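Local coordinates for zona pellucida sperm-binding protein 1,Zona pellucida sperm-binding protein 1 (Gallus gallus, PDB 6GF6) that probably cross-links filaments of the egg coat as a homodimer formed through its ZP-N1 domain, the part present here, at residues H11-D16 and Q20-P25; F33-E38 and L63-G68; C72-L75 and R80-L83. The protein carries 2 engineered substitutions. All coordinates share one frame; numbering follows the deposited sequence.

Contact 1: residues H11-D16 and Q20-P25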
# COMPACT_ATOMS: atom_id res chain seq x y z
N HIS B 11 -9.19 -3.28 15.13
CA HIS B 11 -9.48 -1.85 15.18
C HIS B 11 -9.05 -1.26 13.85
O HIS B 11 -8.31 -1.88 13.08
CB HIS B 11 -8.75 -1.18 16.34
CG HIS B 11 -7.28 -1.04 16.10
ND1 HIS B 11 -6.38 -2.05 16.36
CD2 HIS B 11 -6.55 -0.01 15.60
CE1 HIS B 11 -5.16 -1.65 16.05
NE2 HIS B 11 -5.23 -0.42 15.58
N TYR B 12 -9.47 -0.02 13.59
CA TYR B 12 -9.08 0.67 12.37
C TYR B 12 -8.66 2.11 12.68
O TYR B 12 -9.04 2.70 13.69
CB TYR B 12 -10.21 0.66 11.32
CG TYR B 12 -11.42 1.51 11.62
CD1 TYR B 12 -12.49 1.00 12.34
CD2 TYR B 12 -11.50 2.82 11.16
CE1 TYR B 12 -13.60 1.78 12.61
CE2 TYR B 12 -12.61 3.60 11.42
CZ TYR B 12 -13.66 3.07 12.15
OH TYR B 12 -14.78 3.83 12.41
N ASP B 13 -7.84 2.65 11.78
CA ASP B 13 -7.29 3.99 11.90
C ASP B 13 -7.70 4.82 10.69
O ASP B 13 -7.70 4.32 9.55
CB ASP B 13 -5.76 3.95 11.98
CG ASP B 13 -5.25 3.17 13.19
OD1 ASP B 13 -5.84 3.33 14.28
OD2 ASP B 13 -4.30 2.37 13.04
N CYS B 14 -8.08 6.07 10.94
CA CYS B 14 -8.35 7.03 9.87
C CYS B 14 -7.10 7.87 9.66
O CYS B 14 -6.68 8.58 10.57
CB CYS B 14 -9.53 7.93 10.23
SG CYS B 14 -11.10 7.06 10.39
N GLY B 15 -6.53 7.81 8.46
CA GLY B 15 -5.39 8.62 8.10
C GLY B 15 -5.80 9.82 7.27
O GLY B 15 -6.98 10.14 7.11
N ASP B 16 -4.79 10.49 6.70
CA ASP B 16 -5.03 11.68 5.90
C ASP B 16 -5.46 11.32 4.48
O ASP B 16 -6.21 12.08 3.85
CB ASP B 16 -3.79 12.58 5.87
CG ASP B 16 -3.42 13.11 7.26
OD1 ASP B 16 -4.33 13.35 8.09
OD2 ASP B 16 -2.20 13.27 7.53
N GLN B 20 -6.87 2.07 7.49
CA GLN B 20 -6.37 0.72 7.64
C GLN B 20 -7.13 0.01 8.75
O GLN B 20 -7.46 0.61 9.77
CB GLN B 20 -4.86 0.69 7.93
CG GLN B 20 -4.47 1.35 9.24
CD GLN B 20 -3.03 1.05 9.63
OE1 GLN B 20 -2.28 0.46 8.85
NE2 GLN B 20 -2.65 1.45 10.83
N LEU B 21 -7.40 -1.28 8.54
CA LEU B 21 -8.08 -2.15 9.49
C LEU B 21 -7.11 -3.23 9.95
O LEU B 21 -6.57 -3.97 9.12
CB LEU B 21 -9.33 -2.75 8.85
CG LEU B 21 -10.17 -3.75 9.63
CD1 LEU B 21 -10.63 -3.19 10.95
CD2 LEU B 21 -11.37 -4.12 8.79
N LEU B 22 -6.88 -3.32 11.26
CA LEU B 22 -5.93 -4.27 11.82
C LEU B 22 -6.67 -5.33 12.63
O LEU B 22 -7.52 -5.00 13.46
CB LEU B 22 -4.89 -3.57 12.68
CG LEU B 22 -4.07 -2.49 11.97
CD1 LEU B 22 -4.79 -1.15 11.98
CD2 LEU B 22 -2.70 -2.37 12.61
N ALA B 23 -6.36 -6.60 12.37
CA ALA B 23 -6.99 -7.73 13.04
C ALA B 23 -5.91 -8.65 13.59
O ALA B 23 -4.86 -8.84 12.97
CB ALA B 23 -7.90 -8.51 12.08
N TYR B 24 -6.19 -9.24 14.76
CA TYR B 24 -5.21 -10.05 15.49
C TYR B 24 -5.82 -11.41 15.79
O TYR B 24 -6.29 -11.67 16.91
CB TYR B 24 -4.76 -9.33 16.76
CG TYR B 24 -4.19 -7.95 16.48
CD1 TYR B 24 -5.01 -6.83 16.40
CD2 TYR B 24 -2.83 -7.77 16.28
CE1 TYR B 24 -4.49 -5.57 16.15
CE2 TYR B 24 -2.30 -6.52 16.02
CZ TYR B 24 -3.14 -5.42 15.95
OH TYR B 24 -2.61 -4.18 15.70
N PRO B 25 -5.80 -12.33 14.83
CA PRO B 25 -6.34 -13.67 15.07
C PRO B 25 -5.43 -14.49 15.99
O PRO B 25 -4.22 -14.31 16.05
CB PRO B 25 -6.42 -14.28 13.67
CG PRO B 25 -5.37 -13.57 12.90
CD PRO B 25 -5.30 -12.17 13.45

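Contact 2: residues F33-E38 and L63-G68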
# COMPACT_ATOMS: atom_id res chain seq x y z
N PHE B 33 -10.57 -11.00 4.41
CA PHE B 33 -11.23 -9.71 4.27
C PHE B 33 -12.02 -9.66 2.97
O PHE B 33 -11.55 -10.14 1.93
CB PHE B 33 -10.22 -8.56 4.30
CG PHE B 33 -9.44 -8.45 5.58
CD1 PHE B 33 -8.31 -9.21 5.79
CD2 PHE B 33 -9.84 -7.57 6.57
CE1 PHE B 33 -7.59 -9.10 6.97
CE2 PHE B 33 -9.13 -7.46 7.75
CZ PHE B 33 -8.00 -8.23 7.95
N LYS B 34 -13.22 -9.08 3.03
CA LYS B 34 -14.03 -8.84 1.85
C LYS B 34 -14.65 -7.45 1.95
O LYS B 34 -15.13 -7.05 3.01
CB LYS B 34 -15.13 -9.89 1.67
CG LYS B 34 -14.65 -11.28 1.29
CD LYS B 34 -14.43 -12.15 2.52
CE LYS B 34 -14.27 -13.61 2.13
NZ LYS B 34 -13.06 -13.84 1.29
N VAL B 35 -14.65 -6.73 0.83
CA VAL B 35 -15.27 -5.41 0.75
C VAL B 35 -16.75 -5.59 0.43
O VAL B 35 -17.11 -6.39 -0.44
CB VAL B 35 -14.56 -4.54 -0.30
CG1 VAL B 35 -15.27 -3.20 -0.45
CG2 VAL B 35 -13.10 -4.33 0.08
N LEU B 36 -17.59 -4.83 1.12
CA LEU B 36 -19.04 -4.90 0.95
C LEU B 36 -19.56 -3.63 0.27
O LEU B 36 -19.09 -2.53 0.56
CB LEU B 36 -19.75 -5.08 2.29
CG LEU B 36 -19.29 -6.25 3.16
CD1 LEU B 36 -20.05 -6.22 4.48
CD2 LEU B 36 -19.49 -7.58 2.45
N ASP B 37 -20.50 -3.81 -0.65
CA ASP B 37 -21.22 -2.69 -1.25
C ASP B 37 -22.62 -2.65 -0.67
O ASP B 37 -23.00 -3.48 0.17
CB ASP B 37 -21.21 -2.80 -2.78
CG ASP B 37 -22.08 -3.93 -3.32
OD1 ASP B 37 -22.70 -4.67 -2.53
OD2 ASP B 37 -22.11 -4.09 -4.56
N GLU B 38 -23.41 -1.66 -1.09
CA GLU B 38 -24.75 -1.48 -0.55
C GLU B 38 -25.69 -2.63 -0.91
O GLU B 38 -26.78 -2.70 -0.34
CB GLU B 38 -25.33 -0.15 -1.03
CG GLU B 38 -25.49 -0.01 -2.54
CD GLU B 38 -24.26 0.60 -3.21
OE1 GLU B 38 -23.17 0.54 -2.61
OE2 GLU B 38 -24.40 1.14 -4.33
N LEU B 63 -2.86 -8.95 10.71
CA LEU B 63 -3.27 -8.74 9.33
C LEU B 63 -3.80 -7.33 9.15
O LEU B 63 -4.50 -6.79 10.02
CB LEU B 63 -4.32 -9.77 8.92
CG LEU B 63 -3.84 -11.22 9.11
CD1 LEU B 63 -4.96 -12.22 8.92
CD2 LEU B 63 -2.69 -11.53 8.17
N ILE B 64 -3.43 -6.71 8.03
CA ILE B 64 -3.66 -5.29 7.78
C ILE B 64 -4.42 -5.17 6.47
O ILE B 64 -3.93 -5.62 5.42
CB ILE B 64 -2.35 -4.51 7.73
CG1 ILE B 64 -1.54 -4.70 9.02
CG2 ILE B 64 -2.62 -3.03 7.49
CD1 ILE B 64 -0.11 -4.20 8.94
N PHE B 65 -5.58 -4.53 6.51
CA PHE B 65 -6.32 -4.14 5.31
C PHE B 65 -6.18 -2.64 5.14
O PHE B 65 -6.53 -1.88 6.06
CB PHE B 65 -7.79 -4.52 5.42
CG PHE B 65 -8.63 -3.97 4.30
CD1 PHE B 65 -8.43 -4.38 2.99
CD2 PHE B 65 -9.57 -2.97 4.55
CE1 PHE B 65 -9.19 -3.86 1.96
CE2 PHE B 65 -10.33 -2.44 3.52
CZ PHE B 65 -10.14 -2.88 2.23
N SER B 66 -5.64 -2.21 4.00
CA SER B 66 -5.43 -0.80 3.68
C SER B 66 -6.36 -0.37 2.55
O SER B 66 -6.55 -1.11 1.58
CB SER B 66 -3.98 -0.56 3.26
OG SER B 66 -3.08 -1.04 4.25
N ALA B 67 -6.94 0.83 2.67
CA ALA B 67 -7.87 1.35 1.67
C ALA B 67 -7.69 2.86 1.49
O ALA B 67 -7.79 3.61 2.46
CB ALA B 67 -9.32 1.05 2.07
N GLY B 68 -7.45 3.29 0.25
CA GLY B 68 -7.47 4.71 -0.05
C GLY B 68 -8.88 5.27 -0.03
O GLY B 68 -9.86 4.56 -0.31

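Contact 3: residues C72-L75 and R80-L83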
# COMPACT_ATOMS: atom_id res chain seq x y z
N CYS B 72 -12.52 1.85 -4.51
CA CYS B 72 -13.80 1.24 -4.85
C CYS B 72 -14.66 1.02 -3.63
O CYS B 72 -14.20 0.48 -2.61
CB CYS B 72 -13.59 -0.10 -5.52
SG CYS B 72 -12.77 -0.05 -7.07
N HIS B 73 -15.93 1.38 -3.75
CA HIS B 73 -16.95 1.09 -2.77
C HIS B 73 -16.83 1.95 -1.52
O HIS B 73 -17.57 1.74 -0.56
CB HIS B 73 -16.94 -0.39 -2.39
CG HIS B 73 -17.21 -1.27 -3.57
ND1 HIS B 73 -18.36 -1.15 -4.33
CD2 HIS B 73 -16.46 -2.22 -4.16
CE1 HIS B 73 -18.31 -2.02 -5.32
NE2 HIS B 73 -17.17 -2.68 -5.24
N VAL B 74 -15.90 2.90 -1.50
CA VAL B 74 -15.88 3.91 -0.45
C VAL B 74 -16.98 4.91 -0.78
O VAL B 74 -17.00 5.49 -1.88
CB VAL B 74 -14.52 4.60 -0.34
CG1 VAL B 74 -14.53 5.63 0.76
CG2 VAL B 74 -13.43 3.59 -0.09
N LEU B 75 -17.91 5.10 0.15
CA LEU B 75 -19.06 5.97 -0.05
C LEU B 75 -18.89 7.23 0.79
O LEU B 75 -18.15 7.24 1.78
CB LEU B 75 -20.37 5.27 0.33
CG LEU B 75 -20.69 3.94 -0.38
CD1 LEU B 75 -21.86 3.24 0.29
CD2 LEU B 75 -20.97 4.15 -1.87
N ARG B 80 -18.68 12.13 5.31
CA ARG B 80 -17.63 11.25 5.80
C ARG B 80 -17.45 10.09 4.83
O ARG B 80 -18.39 9.71 4.13
CB ARG B 80 -17.94 10.74 7.21
CG ARG B 80 -17.98 11.84 8.27
CD ARG B 80 -18.19 11.27 9.66
NE ARG B 80 -19.48 10.60 9.80
CZ ARG B 80 -19.88 9.96 10.90
NH1 ARG B 80 -21.07 9.38 10.93
NH2 ARG B 80 -19.08 9.89 11.96
N TYR B 81 -16.23 9.57 4.76
CA TYR B 81 -15.95 8.37 3.99
C TYR B 81 -16.41 7.14 4.76
O TYR B 81 -16.15 7.03 5.97
CB TYR B 81 -14.46 8.24 3.68
CG TYR B 81 -13.87 9.35 2.86
CD1 TYR B 81 -14.19 9.48 1.52
CD2 TYR B 81 -12.99 10.26 3.42
CE1 TYR B 81 -13.64 10.49 0.75
CE2 TYR B 81 -12.44 11.28 2.66
CZ TYR B 81 -12.78 11.38 1.33
OH TYR B 81 -12.24 12.39 0.58
N VAL B 82 -17.08 6.23 4.08
CA VAL B 82 -17.59 5.01 4.69
C VAL B 82 -17.21 3.82 3.82
O VAL B 82 -17.49 3.79 2.62
CB VAL B 82 -19.12 5.07 4.89
CG1 VAL B 82 -19.61 3.79 5.56
CG2 VAL B 82 -19.48 6.29 5.73
N LEU B 83 -16.59 2.81 4.44
CA LEU B 83 -16.24 1.57 3.78
C LEU B 83 -16.61 0.43 4.71
O LEU B 83 -16.16 0.39 5.85
CB LEU B 83 -14.75 1.51 3.44
CG LEU B 83 -14.29 0.25 2.70
CD1 LEU B 83 -14.91 0.16 1.32
CD2 LEU B 83 -12.79 0.22 2.59

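Contact 1: residues H11-D16 and Q20-P25
His11 and Leu22 form a hydrogen-bonded antiparallel pair, His11 N to Leu22 O 2.9 Å, Leu22 N to His11 O 2.7 Å, and a second such pair, Asp13 with Gln20, flanks the non-hydrogen-bonded pair of Tyr12 and Leu21; the strand directions differ by 159°. On the face shared by His11, Asp13, Gln20 and Leu22, the Asp13 and Gln20 side chains run alongside. Gln20 NE2 donates to Asp13 OD2 at 2.9 Å, in the amide plane and onto the anti lone pair of the oxygen, the two planar groups 42° apart. The Leu22 methyl CD1 lies 3.7 Å from Asp13 OD2 and His11 NE2, and Tyr24 OH approaches the His11 ring at the CE1 edge. Strands 9-14 and 18-24 form a beta hairpin at one edge of a four-stranded sheet, 9-14 outermost in this chain, and in another structure of this protein His11 and Asp13 bind zinc. With Gln20 cut back to an alanine, Asp13 OD2 would probably lose its amide donor and the carboxylate be freer to turn. On the other face Leu21, with CG anti to the backbone N (chi1 177°), turns CD1 to 3.4 Å from His11 O and 3.9 Å from Tyr12 CB, and packs on Phe33.

Contact 2: residues F33-E38 and L63-G68
Phe33 lays one ring face against Phe65 CB, which stands 4.2 Å from the ring centroid and 23° off the normal, a CH-pi contact displaced toward the CD2-CE2 rim. The same ring meets Leu63 CB with its edge: CE1 is 3.9 Å away, near the ring plane. Phe33 thus fits into the corner between two residues that stand two apart on strand 63-68, one beneath its face and the other beyond its rim. The two phenylalanines point oppositely and overlap side against side, each heading for the partner strand. With CG anti to the backbone N (chi1 171°), the Phe65 ring extends beyond Phe33 to Val35, where CZ touches the methyl CG2 at 3.9 Å and the two side chains are nearly perpendicular. Val35 is therefore the smaller bump, set against the end of the Phe65 ring. The strand axes approach to 9.5 Å and make an angle of 28°, a spacing that fits two sheets facing each other across side chains, as in the sandwich of an immunoglobulin-like ZP-N domain. Leu55 borders both phenylalanine rings, and Leu83 packs on Phe65 and Val35. Every touching group is hydrocarbon, with three of the four residues buried, so shape and burial hold these segments together, while backbone hydrogen bonds tie each strand to neighbours in its own sheet.

Contact 3: residues C72-L75 and R80-L83
Leu75 and Val82 form a hydrogen-bonded antiparallel pair, their CA atoms 5.1 Å apart, while the end-to-end directions of the two segments differ by 137°. Leu75 N gives a nearly straight bond to Val82 O, 2.8 Å long with 174° at the hydrogen; Val82 N returns one of 2.7 Å to Leu75 O, bent to 149°. Two CA-H contacts add to the grip: Val74 CA faces Val82 O, and Tyr81 CA faces Leu75 O at 3.3 Å. Among the side chains, Val74 divides its methyls between two partners. CG1 touches Tyr81 CB and ring atom CD1, both at 3.9 Å, while CG2, anti to the carbonyl carbon, meets Leu83 CD1 at 4.0 Å. That leucine methyl also lies 3.6 Å from His73 O, so Leu83 covers the backbone leading into the pair as well as Val74. Outside the two segments, the Tyr81 ring stacks on that of Tyr69, and Leu83 packs on Ala67. Leu75 opens the short strand 75-76, which pairs with the start of strand 80-90 as a beta hairpin; residues 72-74 are the loop leading into it. That loop holds Cys72, disulfide-bonded to Cys51, and His73, which with His53 binds zinc in another structure of this protein.

In the fold
Contact 2 is the most buried, its centre about 3 Å from that of the chain, whereas contacts 1 and 3 are partly buried and lie at hairpins. The chemistry follows: the hairpins pair backbones within a sheet, contact 1 adding a polar side-chain bond, while contact 2 joins the two sheets through hydrocarbon alone. Contact 1 shares the four-stranded sheet with 63-68, and Leu21 N lies 2.7 Å from Phe65 O, probably hydrogen-bonded. Contact 3 shares the other sheet with 30-36; Leu83 CD2 packs 3.7 Å from Phe65 CE2. Phe39 of the second subunit packs on Asp13 and Gln20 of contact 1, and its Thr41 and Phe43 on Ile64 and Ser66 of contact 2.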